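Local coordinates for protein cytochrome C (Marichromatium purpuratum 984, PDB 5LO9) that probably interconverts thiosulfate and tetrathionate, moving the electrons through several covalently attached c-type hemes, at residues A467-I470 / N471-R475; A443-I446 / A447-P451; G508-L511 / G512-V515; R457-P460 / Q461-W464. All coordinates share one frame; numbering follows the deposited sequence.

Contact 1: A467-I470 / N471-R475; sequences AAYI and NAHER
The imidazole of H473 and the phenol ring of Y469 form the aromatic half of this local contact, at the C-terminal end of helix 460-470. H473 turns its edge to the face of Y469, a T-shaped pair with planes at 88° and ring centroids 4.8 Å apart. The touching atom is CE1 of H473, which stands over the centre of the phenol ring and lies 3.6 Å from CZ of Y469. With CG of Y469 opposite the backbone N (chi1 169°), the ring swings round so that one face meets the histidine.

Among the polar contacts, ND1 of H473 donates to O of I470 at 3.0 Å, arriving from above the carbonyl plane. The backbone N of H473 adds a weak bond to the same oxygen. Replacing H473 by an alanine would probably leave the Y469 face without its edge partner and the I470 carbonyl without its stronger bond.

Of the backbone bonds, N471 N to A467 O (3.0 Å) keeps the helical spacing, whereas A472 N reaches Y469 O only weakly. The side chains of N471 and R475 both bond to Y430, and W425 stacks on H473. Four-residue spacing giving way to three-residue spacing is typical of a helix terminus; here it ends helix 460-470, whose I470 still lines a heme c pocket.

Contact 2: A443-I446 / A447-P451; sequences AAFI and AANMP. With HEC (heme c), chain F.
F445 and N449 meet because the phenylalanine places CG anti to the backbone N (chi1 174°), while N449 holds CG beside its own N (chi1 -65°), which turns the amide so that ND2 reaches the carbonyl of F445. The backbone sets CB of N449 4.1 Å from the centroid of the F445 ring, above one face and offset toward the rim, a CH-pi contact. The two side chains cross at about a right angle, while ring and amide planes are only 31° apart. ND2 donates to F445 O at 3.1 Å, in the carbonyl plane on a lone pair. The same ND2 also bonds to D299 O, which helps to fix the amide.

One residue further along, I446 O accepts from M450 N at 2.8 Å and also from N449 N, the latter above the carbonyl plane. M450 then bends at chi2 and carries SD to 2.3 Å from FE of the heme. Its CG comes within 3.9 Å of CE2 of F445, and that same CE2 reaches C2A of the heme at 3.3 Å. I446 adds its CD1 to the heme methyl CMB. H406 supplies the other axial ligand, completing the His/Met coordination characteristic of class I c-type cytochromes, with the methionine presented at the C-terminal end of this helix.

Contact 3: G508-L511 / G512-V515; sequences GAVL and GQGV. With EDO (1,2-ethanediol), chain Y.
V510 and Q513 face each other across a bend in the C-terminal loop. The backbone runs extended through V510 and L511, then turns at G512, where phi is 116°. A side chain at that position would collide with the carbonyl oxygen of L511, and G514 has a similar restriction against the oxygen of Q513; glycine suits both places. Beyond the bend, Q513 takes up a more compact backbone conformation.

There NE2 of Q513 donates to O of V510 at 3.0 Å, with an N-H...O angle of 153°. The oxygen lies close to the amide plane, while the donor is tilted modestly from the plane of the carbonyl. The bend at chi2 (-136°) of Q513 brings the amide back toward V510, and its NE2 passes CG2 of V510 at 3.3 Å, the two side chains crossing at about a right angle. CB of A509 lies farther off, 4.2 Å from the same NE2. On its other arm, OE1 of Q513 accepts a weak bond from O1 of an ethanediol, probably from the crystallisation liquor.

L511 packs on W432 and L504, and the carboxylate of E474 takes the N-H groups of G512, Q513 and G514. The chemistry therefore divides in two: a single side-chain-to-backbone bond links the two segments at a rather exposed surface, while the carboxylate of E474 gathers three backbone donors of the bend.

Contact 4: R457-P460 / Q461-W464; sequences RLTP and QEAW
This is an N-terminal helix cap, a capping box between T459 and E462 where the loop after helix 439-449 enters helix 460-470. OG1 of T459, set between its backbone N and carbonyl carbon (chi1 62°), accepts from E462 N at 3.1 Å. In return, T459 N donates to OE1 of E462 at 3.1 Å, meeting it from above the carboxylate plane in a fairly straight bond (163°). The glutamate chain runs extended beyond CG, crossing the threonine side chain at a slant and bringing OE1 to 3.6 Å from CD2 of L458. An alanine in place of E462 removes the carboxylate, which would probably leave T459 N without its mate and loosen the loop just ahead of the helix.

The first helical turn closes behind the box: A463 N bonds to T459 O at 2.8 Å, and W464 N to P460 O at 2.8 Å, both donors nearly in line with their carbonyls. OE2 of E462 has a long, weak ion pair with R393.

Among the neighbouring helices, L458 sits between I446 of helix 439-449 and H401 at the end of helix 391-401, and touches the heme; A463 and W464 pack on helix 439-449, while Q461 and E462 lie against helix 391-401.

In the fold
Along the chain come contacts 2, 4, 1 and 3. Contact 2 lies in the C-terminal part of helix 439-449 and the residues that follow, and contacts 4 and 1 mark the two ends of helix 460-470. Contacts 2 and 4 lie closest, 8 Å between centres: A447 packs on A463, and P451 O probably bonds to R457 NH1. I446 and I470 bring contacts 2 and 1 together beside the same heme. Contact 3 lies outside, its centre about 26 Å from those of contacts 2 and 4, and joins contact 1 chiefly through the E474 carboxylate, with L511 packed by A472. The two helices thus frame one heme site, and the C-terminal tail folds onto the loop after them.

Contact 1: A467-I470 / N471-R475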
loop_
_atom_site.group_PDB
_atom_site.type_symbol
_atom_site.label_atom_id
_atom_site.label_comp_id
_atom_site.label_asym_id
_atom_site.label_seq_id
_atom_site.Cartn_x
_atom_site.Cartn_y
_atom_site.Cartn_z
ATOM N N ALA A 467 7.812 -33.184 -2.659
ATOM C CA ALA A 467 7.433 -32.196 -1.660
ATOM C C ALA A 467 7.255 -32.846 -0.301
ATOM O O ALA A 467 7.725 -32.319 0.720
ATOM C CB ALA A 467 6.158 -31.485 -2.093
ATOM N N ALA A 468 6.602 -34.010 -0.269
ATOM C CA ALA A 468 6.455 -34.733 0.986
ATOM C C ALA A 468 7.800 -35.231 1.527
ATOM O O ALA A 468 8.003 -35.242 2.746
ATOM C CB ALA A 468 5.464 -35.864 0.811
ATOM N N TYR A 469 8.740 -35.634 0.657
ATOM C CA TYR A 469 10.058 -36.015 1.166
ATOM C C TYR A 469 10.756 -34.828 1.829
ATOM O O TYR A 469 11.227 -34.925 2.962
ATOM C CB TYR A 469 10.929 -36.589 0.047
ATOM C CG TYR A 469 12.408 -36.772 0.402
ATOM C CD1 TYR A 469 12.824 -37.754 1.269
ATOM C CD2 TYR A 469 13.376 -35.979 -0.142
ATOM C CE1 TYR A 469 14.185 -37.942 1.597
ATOM C CE2 TYR A 469 14.744 -36.163 0.186
ATOM C CZ TYR A 469 15.121 -37.148 1.053
ATOM O OH TYR A 469 16.448 -37.326 1.368
ATOM N N ILE A 470 10.832 -33.698 1.133
ATOM C CA ILE A 470 11.509 -32.502 1.649
ATOM C C ILE A 470 10.915 -32.072 2.984
ATOM O O ILE A 470 11.629 -31.811 3.961
ATOM C CB ILE A 470 11.386 -31.361 0.625
ATOM C CG1 ILE A 470 12.434 -31.496 -0.450
ATOM C CG2 ILE A 470 11.491 -29.979 1.298
ATOM C CD1 ILE A 470 12.110 -30.639 -1.716
ATOM N N ASN A 471 9.602 -31.923 3.024
ATOM C CA ASN A 471 8.965 -31.328 4.179
ATOM C C ASN A 471 8.683 -32.333 5.285
ATOM O O ASN A 471 7.885 -32.053 6.181
ATOM C CB ASN A 471 7.694 -30.608 3.732
ATOM C CG ASN A 471 8.006 -29.267 3.077
ATOM O OD1 ASN A 471 8.976 -28.584 3.466
ATOM N ND2 ASN A 471 7.189 -28.874 2.084
ATOM N N ALA A 472 9.322 -33.492 5.250
ATOM C CA ALA A 472 9.233 -34.429 6.347
ATOM C C ALA A 472 10.526 -34.473 7.138
ATOM O O ALA A 472 10.721 -35.368 7.953
ATOM C CB ALA A 472 8.842 -35.800 5.817
ATOM N N HIS A 473 11.363 -33.474 6.968
ATOM C CA HIS A 473 12.617 -33.325 7.687
ATOM C C HIS A 473 12.464 -32.275 8.784
ATOM O O HIS A 473 11.593 -31.403 8.725
ATOM C CB HIS A 473 13.735 -32.877 6.735
ATOM C CG HIS A 473 14.153 -33.906 5.734
ATOM N ND1 HIS A 473 13.468 -34.135 4.559
ATOM C CD2 HIS A 473 15.218 -34.738 5.713
ATOM C CE1 HIS A 473 14.077 -35.083 3.870
ATOM N NE2 HIS A 473 15.145 -35.465 4.547
ATOM N N GLU A 474 13.334 -32.338 9.785
ATOM C CA GLU A 474 13.253 -31.265 10.770
ATOM C C GLU A 474 13.812 -29.985 10.185
ATOM O O GLU A 474 14.641 -29.993 9.267
ATOM C CB GLU A 474 14.008 -31.601 12.063
ATOM C CG GLU A 474 13.240 -32.496 13.021
ATOM C CD GLU A 474 11.993 -31.837 13.646
ATOM O OE1 GLU A 474 11.870 -30.591 13.622
ATOM O OE2 GLU A 474 11.120 -32.584 14.145
ATOM N N ARG A 475 13.371 -28.884 10.760
ATOM C CA ARG A 475 13.763 -27.514 10.411
ATOM C C ARG A 475 13.443 -26.696 11.645
ATOM O O ARG A 475 12.831 -27.238 12.573
ATOM C CB ARG A 475 12.976 -26.991 9.208
ATOM C CG ARG A 475 11.450 -26.973 9.472
ATOM C CD ARG A 475 10.639 -26.522 8.275
ATOM N NE ARG A 475 10.727 -27.496 7.182
ATOM C CZ ARG A 475 11.597 -27.426 6.180
ATOM N NH1 ARG A 475 12.482 -26.428 6.106
ATOM N NH2 ARG A 475 11.576 -28.361 5.252
#

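Contact 2: A443-I446 / A447-P451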
loop_
_atom_site.group_PDB
_atom_site.type_symbol
_atom_site.label_atom_id
_atom_site.label_comp_id
_atom_site.label_asym_id
_atom_site.label_seq_id
_atom_site.Cartn_x
_atom_site.Cartn_y
_atom_site.Cartn_z
ATOM N N ALA A 443 4.556 -28.562 -3.293
ATOM C CA ALA A 443 4.385 -29.341 -4.511
ATOM C C ALA A 443 4.021 -28.436 -5.668
ATOM O O ALA A 443 4.510 -28.605 -6.793
ATOM C CB ALA A 443 3.315 -30.405 -4.319
ATOM N N ALA A 444 3.176 -27.449 -5.413
ATOM C CA ALA A 444 2.821 -26.564 -6.500
ATOM C C ALA A 444 4.011 -25.720 -6.932
ATOM O O ALA A 444 4.217 -25.488 -8.127
ATOM C CB ALA A 444 1.660 -25.704 -6.079
ATOM N N PHE A 445 4.820 -25.266 -5.987
ATOM C CA PHE A 445 6.004 -24.529 -6.383
ATOM C C PHE A 445 6.896 -25.382 -7.258
ATOM O O PHE A 445 7.333 -24.946 -8.332
ATOM C CB PHE A 445 6.773 -24.068 -5.168
ATOM C CG PHE A 445 8.087 -23.426 -5.507
ATOM C CD1 PHE A 445 8.126 -22.172 -6.046
ATOM C CD2 PHE A 445 9.277 -24.088 -5.274
ATOM C CE1 PHE A 445 9.335 -21.565 -6.343
ATOM C CE2 PHE A 445 10.477 -23.497 -5.575
ATOM C CZ PHE A 445 10.505 -22.222 -6.114
ATOM N N ILE A 446 7.166 -26.608 -6.803
ATOM C CA ILE A 446 8.127 -27.486 -7.470
ATOM C C ILE A 446 7.667 -27.842 -8.889
ATOM O O ILE A 446 8.435 -27.721 -9.868
ATOM C CB ILE A 446 8.357 -28.747 -6.614
ATOM C CG1 ILE A 446 9.264 -28.415 -5.418
ATOM C CG2 ILE A 446 8.908 -29.914 -7.472
ATOM C CD1 ILE A 446 9.184 -29.414 -4.289
ATOM N N ALA A 447 6.433 -28.343 -9.013
ATOM C CA ALA A 447 5.933 -28.775 -10.316
ATOM C C ALA A 447 6.130 -27.701 -11.354
ATOM O O ALA A 447 6.510 -27.994 -12.496
ATOM C CB ALA A 447 4.454 -29.111 -10.249
ATOM N N ALA A 448 5.913 -26.442 -10.964
ATOM C CA ALA A 448 5.997 -25.315 -11.891
ATOM C C ALA A 448 7.392 -24.707 -12.023
ATOM O O ALA A 448 7.667 -24.064 -13.039
ATOM C CB ALA A 448 5.038 -24.199 -11.472
ATOM N N ASN A 449 8.284 -24.881 -11.043
ATOM C CA ASN A 449 9.487 -24.065 -11.006
ATOM C C ASN A 449 10.770 -24.823 -10.774
ATOM O O ASN A 449 11.844 -24.220 -10.938
ATOM C CB ASN A 449 9.356 -22.987 -9.934
ATOM C CG ASN A 449 8.274 -22.020 -10.278
ATOM O OD1 ASN A 449 8.397 -21.247 -11.226
ATOM N ND2 ASN A 449 7.181 -22.091 -9.560
ATOM N N MET A 450 10.708 -26.117 -10.447
ATOM C CA MET A 450 11.951 -26.826 -10.180
ATOM C C MET A 450 11.966 -28.169 -10.897
ATOM O O MET A 450 10.978 -28.912 -10.860
ATOM C CB MET A 450 12.179 -27.073 -8.688
ATOM C CG MET A 450 12.535 -25.815 -7.935
ATOM S SD MET A 450 14.196 -25.242 -8.261
ATOM C CE MET A 450 13.946 -23.484 -8.423
ATOM N N PRO A 451 13.106 -28.547 -11.468
ATOM C CA PRO A 451 14.387 -27.829 -11.397
ATOM C C PRO A 451 14.466 -26.481 -12.074
ATOM O O PRO A 451 13.822 -26.290 -13.085
ATOM C CB PRO A 451 15.351 -28.770 -12.088
ATOM C CG PRO A 451 14.768 -30.099 -11.900
ATOM C CD PRO A 451 13.272 -29.870 -12.056
HETATM FE FE HEC F . 15.609 -25.752 -6.532
HETATM C CHA HEC F . 14.877 -22.680 -5.045
HETATM C CHB HEC F . 13.124 -27.328 -4.647
HETATM C CHC HEC F . 16.113 -28.658 -8.347
HETATM C CHD HEC F . 18.517 -24.365 -7.978
HETATM N NA HEC F . 14.247 -25.121 -5.086
HETATM C C1A HEC F . 14.118 -23.871 -4.615
HETATM C C2A HEC F . 13.066 -23.781 -3.565
HETATM C C3A HEC F . 12.545 -25.131 -3.463
HETATM C C4A HEC F . 13.361 -25.889 -4.450
HETATM C CMA HEC F . 11.443 -25.589 -2.559
HETATM C CAA HEC F . 12.571 -22.609 -2.782
HETATM C CBA HEC F . 12.725 -22.941 -1.294
HETATM C CGA HEC F . 13.728 -22.082 -0.574
HETATM O O1A HEC F . 14.308 -21.188 -1.207
HETATM O O2A HEC F . 13.925 -22.334 0.635
HETATM N NB HEC F . 14.760 -27.644 -6.499
HETATM C C1B HEC F . 13.804 -28.086 -5.692
HETATM C C2B HEC F . 13.437 -29.496 -5.953
HETATM C C3B HEC F . 14.313 -29.886 -7.053
HETATM C C4B HEC F . 15.075 -28.644 -7.320
HETATM C CMB HEC F . 12.427 -30.317 -5.238
HETATM C CAB HEC F . 14.398 -31.205 -7.774
HETATM C CBB HEC F . 13.040 -31.463 -8.382
HETATM N NC HEC F . 17.052 -26.403 -7.900
HETATM C C1C HEC F . 17.081 -27.580 -8.506
HETATM C C2C HEC F . 18.251 -27.771 -9.378
HETATM C C3C HEC F . 18.970 -26.516 -9.277
HETATM C C4C HEC F . 18.140 -25.747 -8.313
HETATM C CMC HEC F . 18.596 -28.997 -10.159
HETATM C CAC HEC F . 20.271 -26.066 -9.891
HETATM C CBC HEC F . 20.412 -26.187 -11.371
HETATM N ND HEC F . 16.507 -23.869 -6.528
HETATM C C1D HEC F . 17.632 -23.509 -7.162
HETATM C C2D HEC F . 17.940 -22.069 -6.955
HETATM C C3D HEC F . 16.863 -21.581 -6.110
HETATM C C4D HEC F . 16.031 -22.775 -5.910
HETATM C CMD HEC F . 19.072 -21.264 -7.480
HETATM C CAD HEC F . 16.705 -20.194 -5.592
HETATM C CBD HEC F . 16.187 -19.357 -6.758
HETATM C CGD HEC F . 16.825 -17.974 -6.807
HETATM O O1D HEC F . 17.707 -17.620 -6.005
HETATM O O2D HEC F . 16.460 -17.201 -7.698
#

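Contact 3: G508-L511 / G512-V515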
loop_
_atom_site.group_PDB
_atom_site.type_symbol
_atom_site.label_atom_id
_atom_site.label_comp_id
_atom_site.label_asym_id
_atom_site.label_seq_id
_atom_site.Cartn_x
_atom_site.Cartn_y
_atom_site.Cartn_z
ATOM N N GLY A 508 10.948 -42.776 14.109
ATOM C CA GLY A 508 9.545 -42.434 14.231
ATOM C C GLY A 508 9.197 -41.402 15.270
ATOM O O GLY A 508 8.027 -41.315 15.646
ATOM N N ALA A 509 10.156 -40.582 15.709
ATOM C CA ALA A 509 9.823 -39.448 16.572
ATOM C C ALA A 509 8.915 -38.477 15.835
ATOM O O ALA A 509 8.962 -38.357 14.602
ATOM C CB ALA A 509 11.070 -38.681 17.022
ATOM N N VAL A 510 8.095 -37.755 16.600
ATOM C CA VAL A 510 7.204 -36.795 15.966
ATOM C C VAL A 510 8.018 -35.670 15.354
ATOM O O VAL A 510 9.036 -35.224 15.911
ATOM C CB VAL A 510 6.145 -36.250 16.935
ATOM C CG1 VAL A 510 5.378 -37.404 17.490
ATOM C CG2 VAL A 510 6.788 -35.405 18.024
ATOM N N LEU A 511 7.587 -35.253 14.167
ATOM C CA LEU A 511 8.142 -34.080 13.527
ATOM C C LEU A 511 7.665 -32.844 14.260
ATOM O O LEU A 511 6.520 -32.770 14.726
ATOM C CB LEU A 511 7.698 -34.004 12.060
ATOM C CG LEU A 511 8.333 -34.980 11.077
ATOM C CD1 LEU A 511 7.692 -34.989 9.703
ATOM C CD2 LEU A 511 9.799 -34.606 10.968
ATOM N N GLY A 512 8.542 -31.863 14.345
ATOM C CA GLY A 512 8.151 -30.567 14.864
ATOM C C GLY A 512 8.861 -30.220 16.146
ATOM O O GLY A 512 8.347 -29.419 16.928
ATOM N N GLN A 513 10.068 -30.777 16.323
ATOM C CA GLN A 513 10.910 -30.529 17.482
ATOM C C GLN A 513 11.968 -29.464 17.258
ATOM O O GLN A 513 12.463 -28.891 18.238
ATOM C CB GLN A 513 11.614 -31.824 17.884
ATOM C CG GLN A 513 10.716 -33.020 17.702
ATOM C CD GLN A 513 10.761 -33.968 18.856
ATOM O OE1 GLN A 513 11.498 -33.770 19.830
ATOM N NE2 GLN A 513 9.945 -35.008 18.770
ATOM N N GLY A 514 12.302 -29.162 16.014
ATOM C CA GLY A 514 13.338 -28.175 15.743
ATOM C C GLY A 514 14.728 -28.780 15.681
ATOM O O GLY A 514 14.920 -29.966 15.417
ATOM N N VAL A 515 15.715 -27.919 15.906
ATOM C CA VAL A 515 17.124 -28.264 15.741
ATOM C C VAL A 515 18.016 -27.972 16.969
ATOM O O VAL A 515 18.643 -28.890 17.540
ATOM C CB VAL A 515 17.624 -27.523 14.511
ATOM C CG1 VAL A 515 16.928 -28.079 13.260
ATOM C CG2 VAL A 515 17.305 -26.034 14.632
HETATM C C1 EDO Y . 10.058 -31.119 21.873
HETATM O O1 EDO Y . 10.312 -32.228 22.737
HETATM C C2 EDO Y . 10.541 -29.867 22.593
HETATM O O2 EDO Y . 11.494 -29.201 21.761
#

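Contact 4: R457-P460 / Q461-W464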
loop_
_atom_site.group_PDB
_atom_site.type_symbol
_atom_site.label_atom_id
_atom_site.label_comp_id
_atom_site.label_asym_id
_atom_site.label_seq_id
_atom_site.Cartn_x
_atom_site.Cartn_y
_atom_site.Cartn_z
ATOM N N ARG A 457 10.861 -31.483 -16.241
ATOM C CA ARG A 457 9.673 -30.954 -15.581
ATOM C C ARG A 457 8.862 -32.109 -15.019
ATOM O O ARG A 457 8.368 -32.948 -15.773
ATOM C CB ARG A 457 8.844 -30.096 -16.539
ATOM C CG ARG A 457 9.268 -28.587 -16.563
ATOM C CD ARG A 457 8.963 -27.865 -15.252
ATOM N NE ARG A 457 9.492 -26.505 -15.110
ATOM C CZ ARG A 457 10.670 -26.191 -14.569
ATOM N NH1 ARG A 457 11.491 -27.134 -14.129
ATOM N NH2 ARG A 457 11.028 -24.915 -14.451
ATOM N N LEU A 458 8.729 -32.133 -13.694
ATOM C CA LEU A 458 8.062 -33.220 -13.000
ATOM C C LEU A 458 6.565 -33.223 -13.234
ATOM O O LEU A 458 5.946 -32.192 -13.483
ATOM C CB LEU A 458 8.318 -33.130 -11.514
ATOM C CG LEU A 458 9.787 -32.963 -11.101
ATOM C CD1 LEU A 458 9.928 -32.984 -9.597
ATOM C CD2 LEU A 458 10.603 -34.065 -11.635
ATOM N N THR A 459 5.990 -34.421 -13.154
ATOM C CA THR A 459 4.554 -34.597 -13.129
ATOM C C THR A 459 4.002 -34.137 -11.788
ATOM O O THR A 459 4.734 -34.027 -10.795
ATOM C CB THR A 459 4.192 -36.065 -13.346
ATOM O OG1 THR A 459 4.738 -36.859 -12.285
ATOM C CG2 THR A 459 4.756 -36.567 -14.665
ATOM N N PRO A 460 2.710 -33.848 -11.734
ATOM C CA PRO A 460 2.103 -33.497 -10.446
ATOM C C PRO A 460 2.446 -34.486 -9.364
ATOM O O PRO A 460 2.978 -34.095 -8.311
ATOM C CB PRO A 460 0.616 -33.498 -10.771
ATOM C CG PRO A 460 0.581 -33.121 -12.206
ATOM C CD PRO A 460 1.751 -33.773 -12.833
ATOM N N GLN A 461 2.250 -35.779 -9.643
ATOM C CA GLN A 461 2.500 -36.792 -8.630
ATOM C C GLN A 461 3.969 -36.785 -8.206
ATOM O O GLN A 461 4.278 -36.900 -7.015
ATOM C CB GLN A 461 2.088 -38.171 -9.153
ATOM C CG GLN A 461 2.163 -39.283 -8.100
ATOM C CD GLN A 461 1.077 -39.173 -7.028
ATOM O OE1 GLN A 461 -0.122 -39.243 -7.342
ATOM N NE2 GLN A 461 1.488 -38.977 -5.760
ATOM N N GLU A 462 4.894 -36.632 -9.155
ATOM C CA GLU A 462 6.292 -36.560 -8.760
ATOM C C GLU A 462 6.497 -35.344 -7.854
ATOM O O GLU A 462 7.159 -35.429 -6.814
ATOM C CB GLU A 462 7.206 -36.501 -9.998
ATOM C CG GLU A 462 7.307 -37.809 -10.806
ATOM C CD GLU A 462 7.882 -37.668 -12.230
ATOM O OE1 GLU A 462 8.197 -36.569 -12.696
ATOM O OE2 GLU A 462 7.931 -38.674 -12.946
ATOM N N ALA A 463 5.893 -34.210 -8.211
ATOM C CA ALA A 463 6.022 -33.029 -7.373
ATOM C C ALA A 463 5.480 -33.280 -5.983
ATOM O O ALA A 463 6.116 -32.911 -4.991
ATOM C CB ALA A 463 5.289 -31.848 -8.005
ATOM N N TRP A 464 4.311 -33.919 -5.890
ATOM C CA TRP A 464 3.767 -34.276 -4.583
ATOM C C TRP A 464 4.714 -35.172 -3.787
ATOM O O TRP A 464 4.900 -34.980 -2.583
ATOM C CB TRP A 464 2.444 -35.007 -4.731
ATOM C CG TRP A 464 1.254 -34.187 -5.052
ATOM C CD1 TRP A 464 0.615 -34.105 -6.242
ATOM C CD2 TRP A 464 0.540 -33.349 -4.147
ATOM N NE1 TRP A 464 -0.464 -33.271 -6.142
ATOM C CE2 TRP A 464 -0.527 -32.790 -4.859
ATOM C CE3 TRP A 464 0.706 -33.011 -2.791
ATOM C CZ2 TRP A 464 -1.420 -31.902 -4.273
ATOM C CZ3 TRP A 464 -0.174 -32.146 -2.222
ATOM C CH2 TRP A 464 -1.231 -31.598 -2.958
#